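PDB 4MYK: formiminoglutamase from Trypanosoma cruzi, which probably catalyses the manganese-dependent hydrolysis of N-formimino-L-glutamate to L-glutamate and formamide, as an arginase-like metalloenzyme. Local coordinates for residues T13-L18 and L66-N71; K104-L109 and M132-P137; K214-A219 and F262-L267; D244-S249 and E288-R293. The protein carries 1 engineered substitution. All coordinates share one frame; numbering follows the deposited sequence.

Contact 1. Residues T13-L18 and L66-N71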
loop_
_atom_site.group_PDB
_atom_site.type_symbol
_atom_site.label_atom_id
_atom_site.label_comp_id
_atom_site.label_asym_id
_atom_site.label_seq_id
_atom_site.Cartn_x
_atom_site.Cartn_y
_atom_site.Cartn_z
ATOM N N THR A 13 -23.618 -23.529 -5.165
ATOM C CA THR A 13 -24.254 -22.470 -4.394
ATOM C C THR A 13 -24.718 -21.363 -5.323
ATOM O O THR A 13 -24.810 -21.554 -6.536
ATOM C CB THR A 13 -23.284 -21.868 -3.342
ATOM O OG1 THR A 13 -21.939 -21.896 -3.847
ATOM C CG2 THR A 13 -23.348 -22.645 -2.023
ATOM N N ASP A 14 -25.007 -20.201 -4.753
ATOM C CA ASP A 14 -25.306 -19.023 -5.552
ATOM C C ASP A 14 -24.034 -18.446 -6.196
ATOM O O ASP A 14 -24.094 -17.511 -7.001
ATOM C CB ASP A 14 -26.003 -17.967 -4.684
ATOM C CG ASP A 14 -25.412 -17.873 -3.272
ATOM O OD1 ASP A 14 -24.317 -18.433 -3.027
ATOM O OD2 ASP A 14 -26.051 -17.231 -2.403
ATOM N N ASP A 15 -22.884 -19.023 -5.859
ATOM C CA ASP A 15 -21.602 -18.405 -6.181
ATOM C C ASP A 15 -20.522 -19.469 -6.381
ATOM O O ASP A 15 -19.679 -19.670 -5.508
ATOM C CB ASP A 15 -21.212 -17.428 -5.048
ATOM C CG ASP A 15 -19.906 -16.678 -5.315
ATOM O OD1 ASP A 15 -19.311 -16.856 -6.397
ATOM O OD2 ASP A 15 -19.475 -15.899 -4.437
ATOM N N PRO A 16 -20.555 -20.164 -7.527
ATOM C CA PRO A 16 -19.541 -21.173 -7.855
ATOM C C PRO A 16 -18.172 -20.534 -8.004
ATOM O O PRO A 16 -18.057 -19.534 -8.718
ATOM C CB PRO A 16 -19.997 -21.701 -9.215
ATOM C CG PRO A 16 -21.436 -21.380 -9.280
ATOM C CD PRO A 16 -21.611 -20.093 -8.545
ATOM N N ARG A 17 -17.156 -21.104 -7.356
ATOM C CA ARG A 17 -15.802 -20.565 -7.447
ATOM C C ARG A 17 -14.791 -21.557 -8.025
ATOM O O ARG A 17 -15.173 -22.568 -8.585
ATOM C CB ARG A 17 -15.349 -20.010 -6.100
ATOM C CG ARG A 17 -16.145 -18.780 -5.689
ATOM C CD ARG A 17 -15.729 -18.257 -4.332
ATOM N NE ARG A 17 -16.397 -16.993 -4.030
ATOM C CZ ARG A 17 -15.998 -16.134 -3.095
ATOM N NH1 ARG A 17 -14.923 -16.397 -2.359
ATOM N NH2 ARG A 17 -16.675 -15.006 -2.898
ATOM N N LEU A 18 -13.504 -21.247 -7.911
ATOM C CA LEU A 18 -12.464 -22.056 -8.550
ATOM C C LEU A 18 -12.595 -23.531 -8.226
ATOM O O LEU A 18 -12.380 -24.380 -9.088
ATOM C CB LEU A 18 -11.062 -21.555 -8.180
ATOM C CG LEU A 18 -10.555 -20.316 -8.928
ATOM C CD1 LEU A 18 -9.480 -19.606 -8.129
ATOM C CD2 LEU A 18 -10.047 -20.692 -10.308
ATOM N N LEU A 66 -11.662 -19.153 -3.184
ATOM C CA LEU A 66 -11.720 -17.881 -3.894
ATOM C C LEU A 66 -12.050 -18.019 -5.376
ATOM O O LEU A 66 -11.914 -19.093 -5.958
ATOM C CB LEU A 66 -10.395 -17.123 -3.742
ATOM C CG LEU A 66 -9.864 -16.915 -2.323
ATOM C CD1 LEU A 66 -8.624 -16.064 -2.349
ATOM C CD2 LEU A 66 -10.938 -16.266 -1.470
ATOM N N GLY A 67 -12.503 -16.913 -5.963
ATOM C CA GLY A 67 -12.564 -16.740 -7.408
ATOM C C GLY A 67 -13.836 -17.151 -8.129
ATOM O O GLY A 67 -13.938 -18.275 -8.600
ATOM N N SER A 68 -14.793 -16.240 -8.252
ATOM C CA SER A 68 -16.012 -16.548 -8.983
ATOM C C SER A 68 -15.711 -16.976 -10.421
ATOM O O SER A 68 -15.100 -16.223 -11.178
ATOM C CB SER A 68 -16.961 -15.345 -8.972
ATOM O OG SER A 68 -17.295 -14.974 -7.645
ATOM N N VAL A 69 -16.138 -18.187 -10.793
ATOM C CA VAL A 69 -15.901 -18.710 -12.147
ATOM C C VAL A 69 -16.506 -17.828 -13.244
ATOM O O VAL A 69 -15.930 -17.685 -14.324
ATOM C CB VAL A 69 -16.396 -20.161 -12.309
ATOM C CG1 VAL A 69 -15.746 -21.046 -11.262
ATOM C CG2 VAL A 69 -17.903 -20.233 -12.195
ATOM N N ASN A 70 -17.662 -17.229 -12.973
ATOM C CA ASN A 70 -18.170 -16.214 -13.881
ATOM C C ASN A 70 -17.963 -14.832 -13.306
ATOM O O ASN A 70 -18.562 -14.475 -12.291
ATOM C CB ASN A 70 -19.639 -16.431 -14.206
ATOM C CG ASN A 70 -20.097 -15.608 -15.398
ATOM O OD1 ASN A 70 -19.303 -14.924 -16.051
ATOM N ND2 ASN A 70 -21.389 -15.680 -15.691
ATOM N N ASN A 71 -17.091 -14.072 -13.959
ATOM C CA ASN A 71 -16.724 -12.744 -13.517
ATOM C C ASN A 71 -17.408 -11.726 -14.411
ATOM O O ASN A 71 -17.086 -11.606 -15.593
ATOM C CB ASN A 71 -15.207 -12.574 -13.581
ATOM C CG ASN A 71 -14.743 -11.221 -13.066
ATOM O OD1 ASN A 71 -15.301 -10.184 -13.413
ATOM N ND2 ASN A 71 -13.708 -11.229 -12.237
#
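Arg17 lays its aliphatic chain across the backbone of Leu66 and Gly67, and Asp15, in the same segment as Arg17, turns its carboxylate toward Ser68. The Arg17 chain is extended from CG to NE, with CG anti to the carbonyl carbon (chi1 -67°). Its CB lies 3.4 Å from Gly67 O, and its CD approaches the Leu66-Gly67 peptide. At the far end NH1 comes to 4.1 Å from Leu66 CD2, the two side chains crossing obliquely, while the same NH1 bonds to Arg65 O. The carboxylate of Asp15 is shared by two groups. OD1 accepts the Ser68 OG hydroxyl at 3.0 Å on its syn side, only 17° out of the carboxylate plane. OD2 takes Arg17 NE in a 3.3 Å salt bridge, reached from well above that plane. Non-repetitive chain on both sides makes this contact: the N-terminal loop before strand 32-37, the first of the parallel arginase-type sheet to appear in the chain, is tied to the turn that runs into the short strand 70-71. Besides the Ser68-Asp15 bond, two backbone bonds tie them. Val69 N donates to Pro16 O at 3.1 Å, nearly straight at 165°. Leu18 N donates weakly to Leu66 O over 3.3 Å. Val69 points toward the loop and divides its methyls, CG2 resting 3.9 Å from Pro16 CB and CG1 against the Arg17 carbonyl. Leu18 and Leu66 also face helix 290-306, touching Tyr300 and Tyr297 respectively, and Ser68 packs on Cys190 of the second subunit.

Contact 2. Residues K104-L109 and M132-P137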
loop_
_atom_site.group_PDB
_atom_site.type_symbol
_atom_site.label_atom_id
_atom_site.label_comp_id
_atom_site.label_asym_id
_atom_site.label_seq_id
_atom_site.Cartn_x
_atom_site.Cartn_y
_atom_site.Cartn_z
ATOM N N LYS A 104 7.623 -34.197 -14.529
ATOM C CA LYS A 104 6.176 -34.053 -14.388
ATOM C C LYS A 104 5.612 -32.935 -15.250
ATOM O O LYS A 104 4.620 -33.114 -15.926
ATOM C CB LYS A 104 5.816 -33.794 -12.923
ATOM C CG LYS A 104 4.330 -33.564 -12.681
ATOM C CD LYS A 104 3.519 -34.722 -13.187
ATOM C CE LYS A 104 2.125 -34.688 -12.613
ATOM N NZ LYS A 104 1.446 -35.999 -12.789
ATOM N N VAL A 105 6.241 -31.769 -15.202
ATOM C CA VAL A 105 5.826 -30.654 -16.037
ATOM C C VAL A 105 5.894 -31.041 -17.514
ATOM O O VAL A 105 4.998 -30.703 -18.296
ATOM C CB VAL A 105 6.698 -29.402 -15.775
ATOM C CG1 VAL A 105 6.364 -28.289 -16.771
ATOM C CG2 VAL A 105 6.512 -28.924 -14.345
ATOM N N PHE A 106 6.951 -31.757 -17.893
ATOM C CA PHE A 106 7.114 -32.188 -19.279
ATOM C C PHE A 106 5.960 -33.059 -19.754
ATOM O O PHE A 106 5.403 -32.830 -20.827
ATOM C CB PHE A 106 8.414 -32.949 -19.493
ATOM C CG PHE A 106 8.520 -33.547 -20.869
ATOM C CD1 PHE A 106 8.843 -32.752 -21.961
ATOM C CD2 PHE A 106 8.257 -34.891 -21.081
ATOM C CE1 PHE A 106 8.921 -33.287 -23.231
ATOM C CE2 PHE A 106 8.342 -35.431 -22.354
ATOM C CZ PHE A 106 8.673 -34.625 -23.429
ATOM N N THR A 107 5.612 -34.062 -18.955
ATOM C CA THR A 107 4.502 -34.947 -19.290
ATOM C C THR A 107 3.209 -34.162 -19.539
ATOM O O THR A 107 2.544 -34.373 -20.550
ATOM C CB THR A 107 4.306 -36.065 -18.228
ATOM O OG1 THR A 107 3.852 -35.501 -16.993
ATOM C CG2 THR A 107 5.612 -36.802 -17.984
ATOM N N VAL A 108 2.870 -33.241 -18.637
ATOM C CA VAL A 108 1.691 -32.387 -18.830
ATOM C C VAL A 108 1.812 -31.585 -20.125
ATOM O O VAL A 108 0.849 -31.454 -20.882
ATOM C CB VAL A 108 1.444 -31.419 -17.637
ATOM C CG1 VAL A 108 0.292 -30.490 -17.946
ATOM C CG2 VAL A 108 1.138 -32.191 -16.382
ATOM N N LEU A 109 3.012 -31.058 -20.362
ATOM C CA LEU A 109 3.321 -30.311 -21.578
ATOM C C LEU A 109 3.170 -31.191 -22.818
ATOM O O LEU A 109 2.479 -30.833 -23.770
ATOM C CB LEU A 109 4.748 -29.753 -21.526
ATOM C CG LEU A 109 5.069 -28.507 -20.698
ATOM C CD1 LEU A 109 6.543 -28.153 -20.866
ATOM C CD2 LEU A 109 4.180 -27.351 -21.121
ATOM N N MET A 132 10.372 -27.280 -20.588
ATOM C CA MET A 132 9.976 -26.514 -21.773
ATOM C C MET A 132 10.921 -26.759 -22.940
ATOM O O MET A 132 10.478 -26.951 -24.067
ATOM C CB MET A 132 9.926 -25.009 -21.483
ATOM C CG MET A 132 8.737 -24.537 -20.648
ATOM S SD MET A 132 7.128 -24.550 -21.470
ATOM C CE MET A 132 7.372 -23.314 -22.763
ATOM N N LEU A 133 12.222 -26.739 -22.659
ATOM C CA LEU A 133 13.240 -26.944 -23.686
ATOM C C LEU A 133 13.201 -28.351 -24.274
ATOM O O LEU A 133 13.711 -28.582 -25.372
ATOM C CB LEU A 133 14.639 -26.659 -23.135
ATOM C CG LEU A 133 14.932 -25.246 -22.617
ATOM C CD1 LEU A 133 16.355 -25.171 -22.062
ATOM C CD2 LEU A 133 14.709 -24.207 -23.707
ATOM N N ARG A 134 12.610 -29.286 -23.537
ATOM C CA ARG A 134 12.425 -30.644 -24.041
ATOM C C ARG A 134 11.169 -30.689 -24.875
ATOM O O ARG A 134 11.138 -31.305 -25.937
ATOM C CB ARG A 134 12.290 -31.657 -22.898
ATOM C CG ARG A 134 13.585 -32.025 -22.195
ATOM C CD ARG A 134 13.271 -32.883 -20.968
ATOM N NE ARG A 134 12.494 -34.058 -21.348
ATOM C CZ ARG A 134 11.755 -34.788 -20.519
ATOM N NH1 ARG A 134 11.669 -34.474 -19.235
ATOM N NH2 ARG A 134 11.089 -35.839 -20.985
ATOM N N ALA A 135 10.122 -30.045 -24.380
ATOM C CA ALA A 135 8.826 -30.104 -25.037
ATOM C C ALA A 135 8.801 -29.358 -26.378
ATOM O O ALA A 135 8.130 -29.798 -27.317
ATOM C CB ALA A 135 7.725 -29.596 -24.100
ATOM N N PHE A 136 9.515 -28.235 -26.462
ATOM C CA PHE A 136 9.602 -27.463 -27.702
ATOM C C PHE A 136 11.062 -27.209 -28.028
ATOM O O PHE A 136 11.588 -26.125 -27.776
ATOM C CB PHE A 136 8.851 -26.142 -27.586
ATOM C CG PHE A 136 7.561 -26.254 -26.834
ATOM C CD1 PHE A 136 6.428 -26.749 -27.453
ATOM C CD2 PHE A 136 7.485 -25.881 -25.499
ATOM C CE1 PHE A 136 5.236 -26.861 -26.757
ATOM C CE2 PHE A 136 6.303 -25.995 -24.798
ATOM C CZ PHE A 136 5.174 -26.484 -25.426
ATOM N N PRO A 137 11.728 -28.231 -28.579
ATOM C CA PRO A 137 13.141 -28.186 -28.962
ATOM C C PRO A 137 13.517 -26.919 -29.726
ATOM O O PRO A 137 13.101 -26.735 -30.872
ATOM C CB PRO A 137 13.281 -29.402 -29.868
ATOM C CG PRO A 137 12.282 -30.373 -29.317
ATOM C CD PRO A 137 11.121 -29.548 -28.853
#
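In the helix that presents Phe106 to Arg134, the carbonyl oxygen of Lys104 is gripped twice: by Thr107 OG1 at 2.7 Å and by Val108 N at 3.2 Å, both arriving from the same face of the carbonyl plane. Thr107 therefore folds its hydroxyl back onto its own helix, while Phe106 points across. The Phe106 ring, with CG anti to the backbone N (chi1 173°), carries the Arg134 guanidinium flat on one face. Arg134 CZ stands 3.6 Å from the ring centroid and 18° off its normal, which defines a cation-pi contact, and the two planes are 24° apart. NH2 is offset toward the rim, near CD2 and CE2. A bend at chi3 places NE of Arg134, and its CB also touches the ring near CD1. At the ring edge, in plane, Ala135 N lies 3.6 Å from Phe106 CE1. Helices 94-110 and 125-135 bracket strand 114-119 in the chain, so the contact joins the two helices on either end of one strand of the parallel alpha/beta sheet. One turn beyond Phe106, Leu109 CD1 reaches both Met132 SD and Ala135 CB at 3.7 Å, crossing the Met132 chain at about a right angle. Met132 continues inward onto Met275 and Met276 of strand 274-280. Glu102 OE2 makes a long, weak ion pair with Arg134 NH1.

Contact 3. Residues K214-A219 and F262-L267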
loop_
_atom_site.group_PDB
_atom_site.type_symbol
_atom_site.label_atom_id
_atom_site.label_comp_id
_atom_site.label_asym_id
_atom_site.label_seq_id
_atom_site.Cartn_x
_atom_site.Cartn_y
_atom_site.Cartn_z
ATOM N N LYS A 214 5.164 2.426 -19.169
ATOM C CA LYS A 214 4.305 1.966 -20.272
ATOM C C LYS A 214 2.928 1.473 -19.848
ATOM O O LYS A 214 2.006 1.462 -20.646
ATOM C CB LYS A 214 4.968 0.827 -21.037
ATOM C CG LYS A 214 6.338 1.122 -21.590
ATOM C CD LYS A 214 6.769 -0.015 -22.498
ATOM C CE LYS A 214 8.258 0.000 -22.756
ATOM N NZ LYS A 214 8.646 -1.191 -23.562
ATOM N N GLY A 215 2.796 1.045 -18.600
ATOM C CA GLY A 215 1.639 0.280 -18.186
ATOM C C GLY A 215 2.082 -1.165 -18.177
ATOM O O GLY A 215 2.731 -1.619 -19.115
ATOM N N ALA A 216 1.757 -1.885 -17.111
ATOM C CA ALA A 216 2.292 -3.232 -16.920
ATOM C C ALA A 216 1.868 -4.188 -18.032
ATOM O O ALA A 216 2.679 -4.940 -18.567
ATOM C CB ALA A 216 1.886 -3.779 -15.563
ATOM N N VAL A 217 0.588 -4.141 -18.381
ATOM C CA VAL A 217 0.040 -5.023 -19.401
ATOM C C VAL A 217 0.665 -4.745 -20.774
ATOM O O VAL A 217 1.066 -5.678 -21.469
ATOM C CB VAL A 217 -1.515 -4.945 -19.435
ATOM C CG1 VAL A 217 -2.069 -5.563 -20.702
ATOM C CG2 VAL A 217 -2.102 -5.619 -18.204
ATOM N N ALA A 218 0.762 -3.465 -21.143
ATOM C CA ALA A 218 1.406 -3.052 -22.394
ATOM C C ALA A 218 2.883 -3.443 -22.434
ATOM O O ALA A 218 3.390 -3.899 -23.457
ATOM C CB ALA A 218 1.261 -1.550 -22.602
ATOM N N ALA A 219 3.572 -3.238 -21.320
ATOM C CA ALA A 219 4.962 -3.632 -21.204
ATOM C C ALA A 219 5.090 -5.144 -21.348
ATOM O O ALA A 219 6.002 -5.629 -22.006
ATOM C CB ALA A 219 5.519 -3.182 -19.862
ATOM N N PHE A 262 -2.580 -9.034 -11.254
ATOM C CA PHE A 262 -3.800 -9.641 -11.783
ATOM C C PHE A 262 -3.942 -9.366 -13.276
ATOM O O PHE A 262 -4.165 -10.283 -14.067
ATOM C CB PHE A 262 -5.034 -9.073 -11.095
ATOM C CG PHE A 262 -5.094 -9.352 -9.633
ATOM C CD1 PHE A 262 -4.161 -10.176 -9.034
ATOM C CD2 PHE A 262 -6.091 -8.788 -8.853
ATOM C CE1 PHE A 262 -4.220 -10.434 -7.677
ATOM C CE2 PHE A 262 -6.160 -9.037 -7.504
ATOM C CZ PHE A 262 -5.223 -9.864 -6.908
ATOM N N ASP A 263 -3.836 -8.094 -13.650
ATOM C CA ASP A 263 -3.942 -7.698 -15.047
ATOM C C ASP A 263 -2.924 -8.414 -15.933
ATOM O O ASP A 263 -3.224 -8.751 -17.081
ATOM C CB ASP A 263 -3.777 -6.189 -15.190
ATOM C CG ASP A 263 -4.974 -5.410 -14.662
ATOM O OD1 ASP A 263 -5.893 -6.027 -14.097
ATOM O OD2 ASP A 263 -4.991 -4.176 -14.818
ATOM N N MET A 264 -1.721 -8.632 -15.405
ATOM C CA MET A 264 -0.669 -9.321 -16.156
ATOM C C MET A 264 -0.947 -10.810 -16.283
ATOM O O MET A 264 -0.665 -11.417 -17.314
ATOM C CB MET A 264 0.692 -9.132 -15.490
ATOM C CG MET A 264 1.247 -7.724 -15.544
ATOM S SD MET A 264 2.664 -7.583 -14.436
ATOM C CE MET A 264 3.790 -8.772 -15.165
ATOM N N CYS A 265 -1.474 -11.402 -15.219
ATOM C CA CYS A 265 -1.859 -12.808 -15.246
ATOM C C CYS A 265 -3.016 -13.072 -16.223
ATOM O O CYS A 265 -3.016 -14.080 -16.924
ATOM C CB CYS A 265 -2.190 -13.306 -13.838
ATOM S SG CYS A 265 -0.712 -13.515 -12.841
ATOM N N PHE A 266 -3.977 -12.150 -16.277
ATOM C CA PHE A 266 -5.056 -12.241 -17.252
ATOM C C PHE A 266 -4.518 -12.206 -18.691
ATOM O O PHE A 266 -4.937 -12.999 -19.536
ATOM C CB PHE A 266 -6.072 -11.125 -17.044
ATOM C CG PHE A 266 -7.342 -11.302 -17.847
ATOM C CD1 PHE A 266 -7.416 -10.873 -19.163
ATOM C CD2 PHE A 266 -8.459 -11.898 -17.282
ATOM C CE1 PHE A 266 -8.587 -11.038 -19.899
ATOM C CE2 PHE A 266 -9.627 -12.062 -18.011
ATOM C CZ PHE A 266 -9.690 -11.637 -19.318
ATOM N N LEU A 267 -3.596 -11.287 -18.971
ATOM C CA LEU A 267 -2.999 -11.205 -20.303
ATOM C C LEU A 267 -2.336 -12.531 -20.656
ATOM O O LEU A 267 -2.613 -13.103 -21.704
ATOM C CB LEU A 267 -1.986 -10.047 -20.390
ATOM C CG LEU A 267 -1.178 -9.839 -21.686
ATOM C CD1 LEU A 267 -2.076 -9.520 -22.868
ATOM C CD2 LEU A 267 -0.142 -8.731 -21.490
#
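Asp263 meets Val217 through its CB, which lies 3.5 Å from Val217 CG2, the two side chains crossing at about a right angle. The methyl takes the aliphatic base of Asp263, while carboxylate oxygen OD1 is bonded one turn back to Gln259 NE2. The same CG2 is also 3.5 Å from Asp263 O. It therefore sits against the helix backbone as well, near the closest approach of the two backbones, where the Val217 and Met264 CA atoms are 5.4 Å apart. Next comes Met264, whose CG lies 4.0 Å from Ala216 CB, with SD at the same distance from that methyl. The bend at chi3 (62°) sets the position of CE, and the side chain goes on to touch Phe183 of strand 180-185 and Leu220. Helix 258-270 is the crossover of a beta-alpha-beta unit, presumably right-handed as is usual in parallel sheets, linking the adjacent strands 231-236 and 274-280. Helix 216-227, which leads into strand 231-236, begins just after Gly215 at the N-cap position, so its first turn is what Met264 and its neighbours meet. Leu267, one turn further on, sends CD2 to 3.3 Å from Val217 O and 3.8 Å from Val217 CG1, an oblique crossing. Its CG is anti to the backbone N (chi1 176°), and the side chain also touches Leu220 and Glu221 of helix 216-227.

Contact 4. Residues D244-S249 and E288-R293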
loop_
_atom_site.group_PDB
_atom_site.type_symbol
_atom_site.label_atom_id
_atom_site.label_comp_id
_atom_site.label_asym_id
_atom_site.label_seq_id
_atom_site.Cartn_x
_atom_site.Cartn_y
_atom_site.Cartn_z
ATOM N N ASP A 244 1.323 -4.564 -0.833
ATOM C CA ASP A 244 0.308 -5.511 -1.328
ATOM C C ASP A 244 0.679 -6.973 -1.067
ATOM O O ASP A 244 -0.190 -7.821 -0.848
ATOM C CB ASP A 244 0.115 -5.357 -2.840
ATOM C CG ASP A 244 -0.693 -4.158 -3.197
ATOM O OD1 ASP A 244 -1.482 -3.709 -2.346
ATOM O OD2 ASP A 244 -0.541 -3.666 -4.329
ATOM N N MET A 245 1.974 -7.264 -1.119
ATOM C CA MET A 245 2.445 -8.635 -1.110
ATOM C C MET A 245 3.587 -8.796 -0.108
ATOM O O MET A 245 4.737 -8.957 -0.501
ATOM C CB MET A 245 2.895 -9.012 -2.524
ATOM C CG MET A 245 3.058 -10.501 -2.786
ATOM S SD MET A 245 1.536 -11.395 -2.456
ATOM C CE MET A 245 1.581 -12.629 -3.754
ATOM N N PRO A 246 3.273 -8.727 1.198
ATOM C CA PRO A 246 4.325 -8.822 2.226
ATOM C C PRO A 246 4.844 -10.250 2.493
ATOM O O PRO A 246 5.956 -10.406 3.005
ATOM C CB PRO A 246 3.657 -8.242 3.478
ATOM C CG PRO A 246 2.205 -8.422 3.255
ATOM C CD PRO A 246 1.980 -8.302 1.761
ATOM N N GLY A 247 4.068 -11.270 2.136
ATOM C CA GLY A 247 4.403 -12.638 2.507
ATOM C C GLY A 247 5.278 -13.359 1.501
ATOM O O GLY A 247 4.826 -14.291 0.825
ATOM N N VAL A 248 6.531 -12.917 1.397
ATOM C CA VAL A 248 7.487 -13.477 0.451
ATOM C C VAL A 248 8.815 -13.503 1.176
ATOM O O VAL A 248 8.938 -12.908 2.237
ATOM C CB VAL A 248 7.603 -12.639 -0.864
ATOM C CG1 VAL A 248 6.249 -12.504 -1.551
ATOM C CG2 VAL A 248 8.197 -11.275 -0.594
ATOM N N SER A 249 9.799 -14.207 0.632
ATOM C CA SER A 249 11.066 -14.394 1.341
ATOM C C SER A 249 11.901 -13.115 1.279
ATOM O O SER A 249 12.596 -12.765 2.231
ATOM C CB SER A 249 11.849 -15.586 0.764
ATOM O OG SER A 249 10.997 -16.711 0.546
ATOM N N GLU A 288 0.856 -14.587 6.330
ATOM C CA GLU A 288 0.128 -15.819 6.037
ATOM C C GLU A 288 -1.310 -15.684 5.527
ATOM O O GLU A 288 -1.897 -16.670 5.094
ATOM C CB GLU A 288 0.122 -16.716 7.267
ATOM C CG GLU A 288 -0.584 -16.095 8.453
ATOM C CD GLU A 288 -1.218 -17.129 9.356
ATOM O OE1 GLU A 288 -2.133 -16.750 10.120
ATOM O OE2 GLU A 288 -0.820 -18.317 9.298
ATOM N N TYR A 289 -1.896 -14.493 5.581
ATOM C CA TYR A 289 -3.291 -14.352 5.134
ATOM C C TYR A 289 -3.474 -13.539 3.834
ATOM O O TYR A 289 -4.073 -14.020 2.870
ATOM C CB TYR A 289 -4.187 -13.801 6.254
ATOM C CG TYR A 289 -5.656 -14.045 5.984
ATOM C CD1 TYR A 289 -6.256 -15.241 6.359
ATOM C CD2 TYR A 289 -6.441 -13.098 5.321
ATOM C CE1 TYR A 289 -7.599 -15.486 6.103
ATOM C CE2 TYR A 289 -7.790 -13.335 5.061
ATOM C CZ TYR A 289 -8.361 -14.532 5.457
ATOM O OH TYR A 289 -9.694 -14.789 5.210
ATOM N N ARG A 290 -2.938 -12.319 3.816
ATOM C CA ARG A 290 -3.138 -11.392 2.712
ATOM C C ARG A 290 -2.414 -11.831 1.448
ATOM O O ARG A 290 -2.917 -11.674 0.319
ATOM C CB ARG A 290 -2.648 -10.000 3.110
ATOM C CG ARG A 290 -3.444 -9.331 4.229
ATOM C CD ARG A 290 -2.857 -7.965 4.602
ATOM N NE ARG A 290 -2.846 -7.012 3.491
ATOM C CZ ARG A 290 -1.771 -6.331 3.076
ATOM N NH1 ARG A 290 -0.595 -6.476 3.672
ATOM N NH2 ARG A 290 -1.872 -5.490 2.056
ATOM N N SER A 291 -1.215 -12.367 1.640
ATOM C CA SER A 291 -0.331 -12.670 0.520
ATOM C C SER A 291 -0.758 -13.922 -0.264
ATOM O O SER A 291 -0.751 -13.923 -1.490
ATOM C CB SER A 291 1.114 -12.745 1.012
ATOM O OG SER A 291 1.443 -11.549 1.703
ATOM N N PRO A 292 -1.139 -14.989 0.448
ATOM C CA PRO A 292 -1.723 -16.162 -0.216
ATOM C C PRO A 292 -3.003 -15.854 -0.999
ATOM O O PRO A 292 -3.232 -16.443 -2.052
ATOM C CB PRO A 292 -2.008 -17.105 0.952
ATOM C CG PRO A 292 -0.932 -16.758 1.949
ATOM C CD PRO A 292 -0.791 -15.270 1.854
ATOM N N ARG A 293 -3.826 -14.945 -0.496
ATOM C CA ARG A 293 -5.005 -14.513 -1.244
ATOM C C ARG A 293 -4.595 -13.883 -2.569
ATOM O O ARG A 293 -5.174 -14.166 -3.607
ATOM C CB ARG A 293 -5.870 -13.547 -0.425
ATOM C CG ARG A 293 -6.487 -14.173 0.822
ATOM C CD ARG A 293 -7.499 -13.250 1.489
ATOM N NE ARG A 293 -8.609 -12.916 0.595
ATOM C CZ ARG A 293 -9.850 -13.371 0.738
ATOM N NH1 ARG A 293 -10.151 -14.181 1.743
ATOM N NH2 ARG A 293 -10.792 -13.015 -0.121
HETATM O O HOH W 1 -3.555 -4.589 -0.711
#
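Ser291 and Gly247 make the direct hydrogen bond of this contact: Gly247 N donates to Ser291 OG at 2.7 Å, bent to 137° at the hydrogen. OG lies anti to the carbonyl carbon (chi1 -54°) and is also bonded to Glu287 OE1, so the buried hydroxyl has two partners. Gly247 is the centre of an inverse gamma turn, closed by a weak bond of 3.0 Å from Val248 N to Pro246 O, and the turn brings its N-H up to the serine. The CA atoms of Gly247 and Ser291 are just 5.1 Å apart. A water adds a second, looser polar link. It lies 2.8 Å from Asp244 OD1, placed to donate to it, though it has more acceptors in reach than protons; the other oxygen, OD2, accepts from Ala258 N. The water also lies at the guanidinium edge of Arg290, in plane, where NH2 donates weakly to it over 3.4 Å. Stronger holds on Arg290 come from Ser243 O, which binds NH2, and from Ser242 OG of the second subunit, bound to NE.

The remaining contacts are van der Waals, several of them onto polar atoms. Arg290 NH1 lies 3.4 Å from Pro246 CG, the two side chains crossing at about a right angle, and Asp244 O faces one side of the guanidinium. Met245 bends at chi2 and chi3, putting SD and CE each 3.5 Å from Ser291 O. The loop 244-249 follows strand 231-236 and runs on to Cys250, disulfide-bonded to Cys43, before helix 258-270. The partner segment opens helix 290-306, whose Pro292 and Arg293 pack against Phe62 of helix 55-63.

Of contacts 3 and 4, contact 4 lies closer to manganese: the Met245 side chain is about 11 Å from a bound ion and about 7 Å from the side chain of the manganese ligand Asp238. Contact 3 is slightly more remote, with the Met264 side chain about 13 Å from manganese. These two contacts interleave along the chain, with nearest atoms about 5 Å apart. Contact 1 joins contact 4 directly, where Leu66 CD2 packs on Arg293 NH2 at 3.5 Å, and both reach the second subunit. Contact 2 stands apart from the metal site, its centre 30 Å from that of contact 4 on the opposite side of the chain's centre.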